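Local coordinates for Ufm1-specific protease (Caenorhabditis elegans, PDB 5EJJ), which is a thiol protease that cleaves the peptide bond after the C-terminal glycine of the ubiquitin-like modifier Ufm1, releasing it from its target proteins, at residues A291-L302 and V334-L343. Residues are numbered along the deposited sequence; the frame is centred on the assembly and turned at random.
Sequences ATYLPPGWVSLL and VLRLSQALAL
Leu341 N donates to Thr292 O over 2.8 Å, the one direct backbone hydrogen bond joining 334-343 to the end of strand 289-293. Two waters extend this edge: one accepts from Thr292 N and donates to Leu341 O, the other links Leu294 N to Gln339 O, the latter leg long. Tyr293 lies at the centre, its CG anti to the carbonyl carbon (chi1 -58°), which brings the ring back across residues 334-340. Leu335 CD2 sits over one ring face, 3.8 Å from the centroid and 12° off the normal, a CH-pi contact; Arg336 O lies at the ring edge, 3.6 Å from Tyr293 CE2. Leu335 CD2 also meets Leu302 CD2 at 3.7 Å, their side chains crossing at about a right angle. Val334 CG1 touches the CD corner of the Pro296 ring at 3.7 Å, in the type II turn 295-298 within loop 294-301 of the hairpin. Leu341 CD1 packs against both Leu301 CD2 (3.7 Å) and Leu294 CB (4.0 Å). Gln339 OE1 accepts a nearly straight bond from Arg336 N (N-H...O 168°), adding to the backbone bond Gln339 N to Arg336 O in this bend. Replacing Tyr293 with an alanine would probably leave the Leu335 methyl without its aromatic face and open a gap beside Ala340. Apolar packing, helped by one direct backbone bond and two water bridges, fastens the loop after helix 312-325 to the hairpin, away from the active-site residues.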
loop_
_atom_site.group_PDB
_atom_site.type_symbol
_atom_site.label_atom_id
_atom_site.label_comp_id
_atom_site.label_asym_id
_atom_site.label_seq_id
_atom_site.Cartn_x
_atom_site.Cartn_y
_atom_site.Cartn_z
ATOM N N ALA A 291 -12.114 -0.970 0.349
ATOM C CA ALA A 291 -10.736 -0.656 -0.006
ATOM C C ALA A 291 -9.756 -1.696 0.518
ATOM O O ALA A 291 -9.999 -2.350 1.537
ATOM C CB ALA A 291 -10.357 0.738 0.511
ATOM N N THR A 292 -8.643 -1.830 -0.191
ATOM C CA THR A 292 -7.504 -2.627 0.254
ATOM C C THR A 292 -6.244 -1.758 0.156
ATOM O O THR A 292 -6.075 -1.005 -0.804
ATOM C CB THR A 292 -7.322 -3.882 -0.612
ATOM O OG1 THR A 292 -8.572 -4.567 -0.717
ATOM C CG2 THR A 292 -6.335 -4.807 0.011
ATOM N N TYR A 293 -5.385 -1.838 1.165
ATOM C CA TYR A 293 -4.176 -1.051 1.213
ATOM C C TYR A 293 -3.008 -1.937 1.554
ATOM O O TYR A 293 -3.171 -3.044 2.069
ATOM C CB TYR A 293 -4.268 -0.002 2.305
ATOM C CG TYR A 293 -5.419 0.927 2.160
ATOM C CD1 TYR A 293 -6.638 0.651 2.752
ATOM C CD2 TYR A 293 -5.291 2.088 1.438
ATOM C CE1 TYR A 293 -7.707 1.511 2.617
ATOM C CE2 TYR A 293 -6.339 2.964 1.301
ATOM C CZ TYR A 293 -7.545 2.668 1.882
ATOM O OH TYR A 293 -8.578 3.550 1.718
ATOM N N LEU A 294 -1.813 -1.426 1.277
ATOM C CA LEU A 294 -0.573 -2.000 1.779
ATOM C C LEU A 294 0.150 -0.857 2.437
ATOM O O LEU A 294 0.910 -0.163 1.783
ATOM C CB LEU A 294 0.279 -2.531 0.634
ATOM C CG LEU A 294 1.639 -3.081 1.041
ATOM C CD1 LEU A 294 1.445 -4.088 2.126
ATOM C CD2 LEU A 294 2.307 -3.739 -0.142
ATOM N N PRO A 295 -0.117 -0.624 3.723
ATOM C CA PRO A 295 0.521 0.488 4.419
ATOM C C PRO A 295 2.025 0.400 4.324
ATOM O O PRO A 295 2.546 -0.687 4.073
ATOM C CB PRO A 295 0.070 0.292 5.862
ATOM C CG PRO A 295 -1.286 -0.308 5.720
ATOM C CD PRO A 295 -1.131 -1.274 4.560
ATOM N N PRO A 296 2.716 1.540 4.495
ATOM C CA PRO A 296 4.182 1.552 4.461
ATOM C C PRO A 296 4.742 0.603 5.510
ATOM O O PRO A 296 4.359 0.680 6.681
ATOM C CB PRO A 296 4.525 3.010 4.808
ATOM C CG PRO A 296 3.325 3.521 5.524
ATOM C CD PRO A 296 2.175 2.876 4.800
ATOM N N GLY A 297 5.600 -0.310 5.075
ATOM C CA GLY A 297 6.288 -1.191 5.992
ATOM C C GLY A 297 5.660 -2.554 6.068
ATOM O O GLY A 297 6.352 -3.550 6.314
ATOM N N TRP A 298 4.344 -2.586 5.874
ATOM C CA TRP A 298 3.546 -3.812 5.997
ATOM C C TRP A 298 3.846 -4.904 4.957
ATOM O O TRP A 298 4.188 -4.614 3.816
ATOM C CB TRP A 298 2.077 -3.450 5.905
ATOM C CG TRP A 298 1.513 -2.855 7.125
ATOM C CD1 TRP A 298 2.114 -1.994 7.976
ATOM C CD2 TRP A 298 0.208 -3.099 7.647
ATOM N NE1 TRP A 298 1.255 -1.670 9.009
ATOM C CE2 TRP A 298 0.080 -2.343 8.824
ATOM C CE3 TRP A 298 -0.866 -3.888 7.230
ATOM C CZ2 TRP A 298 -1.070 -2.356 9.585
ATOM C CZ3 TRP A 298 -1.996 -3.894 7.978
ATOM C CH2 TRP A 298 -2.098 -3.137 9.145
ATOM N N VAL A 299 3.698 -6.158 5.344
ATOM C CA VAL A 299 3.984 -7.245 4.420
ATOM C C VAL A 299 2.772 -8.139 4.236
ATOM O O VAL A 299 2.853 -9.195 3.615
ATOM C CB VAL A 299 5.146 -8.103 4.901
ATOM C CG1 VAL A 299 6.374 -7.291 4.946
ATOM C CG2 VAL A 299 4.843 -8.650 6.281
ATOM N N SER A 300 1.644 -7.722 4.793
ATOM C CA SER A 300 0.376 -8.344 4.497
ATOM C C SER A 300 -0.575 -7.153 4.368
ATOM O O SER A 300 -0.311 -6.096 4.949
ATOM C CB SER A 300 -0.006 -9.324 5.616
ATOM O OG SER A 300 -1.402 -9.626 5.642
ATOM N N LEU A 301 -1.656 -7.321 3.601
ATOM C CA LEU A 301 -2.572 -6.234 3.266
ATOM C C LEU A 301 -3.469 -5.832 4.427
ATOM O O LEU A 301 -3.555 -6.544 5.422
ATOM C CB LEU A 301 -3.428 -6.644 2.072
ATOM C CG LEU A 301 -2.648 -6.987 0.800
ATOM C CD1 LEU A 301 -3.529 -7.699 -0.210
ATOM C CD2 LEU A 301 -2.064 -5.716 0.186
ATOM N N LEU A 302 -4.125 -4.686 4.287
ATOM C CA LEU A 302 -5.069 -4.152 5.264
ATOM C C LEU A 302 -6.396 -3.946 4.555
ATOM O O LEU A 302 -6.436 -3.354 3.475
ATOM C CB LEU A 302 -4.588 -2.797 5.774
ATOM C CG LEU A 302 -5.539 -1.912 6.584
ATOM C CD1 LEU A 302 -5.774 -2.425 7.978
ATOM C CD2 LEU A 302 -4.935 -0.573 6.698
ATOM N N VAL A 334 -2.108 7.687 4.355
ATOM C CA VAL A 334 -1.974 6.257 4.114
ATOM C C VAL A 334 -3.280 5.653 3.584
ATOM O O VAL A 334 -3.237 4.751 2.762
ATOM C CB VAL A 334 -1.524 5.507 5.389
ATOM C CG1 VAL A 334 -1.325 4.046 5.108
ATOM C CG2 VAL A 334 -0.239 6.108 5.917
ATOM N N LEU A 335 -4.434 6.173 4.017
ATOM C CA LEU A 335 -5.716 5.500 3.767
ATOM C C LEU A 335 -6.685 6.297 2.910
ATOM O O LEU A 335 -7.904 6.193 3.081
ATOM C CB LEU A 335 -6.408 5.188 5.094
ATOM C CG LEU A 335 -5.613 4.330 6.077
ATOM C CD1 LEU A 335 -6.344 4.255 7.382
ATOM C CD2 LEU A 335 -5.394 2.943 5.503
ATOM N N ARG A 336 -6.171 7.116 2.002
ATOM C CA ARG A 336 -7.064 7.851 1.122
ATOM C C ARG A 336 -7.544 6.922 0.033
ATOM O O ARG A 336 -6.797 6.062 -0.431
ATOM C CB ARG A 336 -6.354 9.039 0.503
ATOM C CG ARG A 336 -5.701 9.927 1.521
ATOM C CD ARG A 336 -6.736 10.617 2.363
ATOM N NE ARG A 336 -7.608 11.441 1.533
ATOM C CZ ARG A 336 -7.347 12.703 1.198
ATOM N NH1 ARG A 336 -6.229 13.298 1.638
ATOM N NH2 ARG A 336 -8.210 13.365 0.426
ATOM N N LEU A 337 -8.792 7.109 -0.377
ATOM C CA LEU A 337 -9.406 6.326 -1.443
ATOM C C LEU A 337 -8.470 6.194 -2.638
ATOM O O LEU A 337 -8.394 5.157 -3.294
ATOM C CB LEU A 337 -10.701 7.013 -1.862
ATOM C CG LEU A 337 -11.913 6.148 -2.192
ATOM C CD1 LEU A 337 -11.759 4.737 -1.650
ATOM C CD2 LEU A 337 -13.147 6.821 -1.618
ATOM N N SER A 338 -7.740 7.273 -2.885
ATOM C CA SER A 338 -6.778 7.385 -3.974
ATOM C C SER A 338 -5.594 6.418 -3.836
ATOM O O SER A 338 -4.913 6.096 -4.819
ATOM C CB SER A 338 -6.285 8.832 -4.003
ATOM O OG SER A 338 -4.899 8.895 -4.287
ATOM N N GLN A 339 -5.360 5.959 -2.606
ATOM C CA GLN A 339 -4.213 5.121 -2.291
ATOM C C GLN A 339 -4.526 3.619 -2.281
ATOM O O GLN A 339 -3.606 2.783 -2.214
ATOM C CB GLN A 339 -3.675 5.502 -0.930
ATOM C CG GLN A 339 -3.306 6.925 -0.813
ATOM C CD GLN A 339 -2.528 7.205 0.454
ATOM O OE1 GLN A 339 -3.067 7.760 1.412
ATOM N NE2 GLN A 339 -1.244 6.828 0.464
ATOM N N ALA A 340 -5.817 3.283 -2.324
ATOM C CA ALA A 340 -6.258 1.894 -2.290
ATOM C C ALA A 340 -5.739 1.141 -3.504
ATOM O O ALA A 340 -5.751 1.654 -4.611
ATOM C CB ALA A 340 -7.746 1.837 -2.237
ATOM N N LEU A 341 -5.260 -0.073 -3.299
ATOM C CA LEU A 341 -4.823 -0.864 -4.430
ATOM C C LEU A 341 -6.059 -1.153 -5.254
ATOM O O LEU A 341 -7.175 -1.239 -4.736
ATOM C CB LEU A 341 -4.150 -2.155 -3.970
ATOM C CG LEU A 341 -3.178 -1.828 -2.844
ATOM C CD1 LEU A 341 -2.460 -3.061 -2.292
ATOM C CD2 LEU A 341 -2.186 -0.773 -3.295
ATOM N N ALA A 342 -5.891 -1.277 -6.549
ATOM C CA ALA A 342 -7.035 -1.626 -7.355
ATOM C C ALA A 342 -6.787 -3.053 -7.820
ATOM O O ALA A 342 -6.129 -3.294 -8.851
ATOM C CB ALA A 342 -7.165 -0.666 -8.515
ATOM N N LEU A 343 -7.269 -4.006 -7.033
ATOM C CA LEU A 343 -6.914 -5.385 -7.299
ATOM C C LEU A 343 -7.994 -5.995 -8.166
ATOM O O LEU A 343 -7.724 -6.864 -9.015
ATOM C CB LEU A 343 -6.718 -6.167 -5.995
ATOM C CG LEU A 343 -5.716 -5.611 -4.970
ATOM C CD1 LEU A 343 -5.666 -6.511 -3.770
ATOM C CD2 LEU A 343 -4.311 -5.439 -5.520
HETATM O O HOH W 1 -8.839 -1.484 -2.924
HETATM O O HOH W 2 -1.983 1.137 0.083
#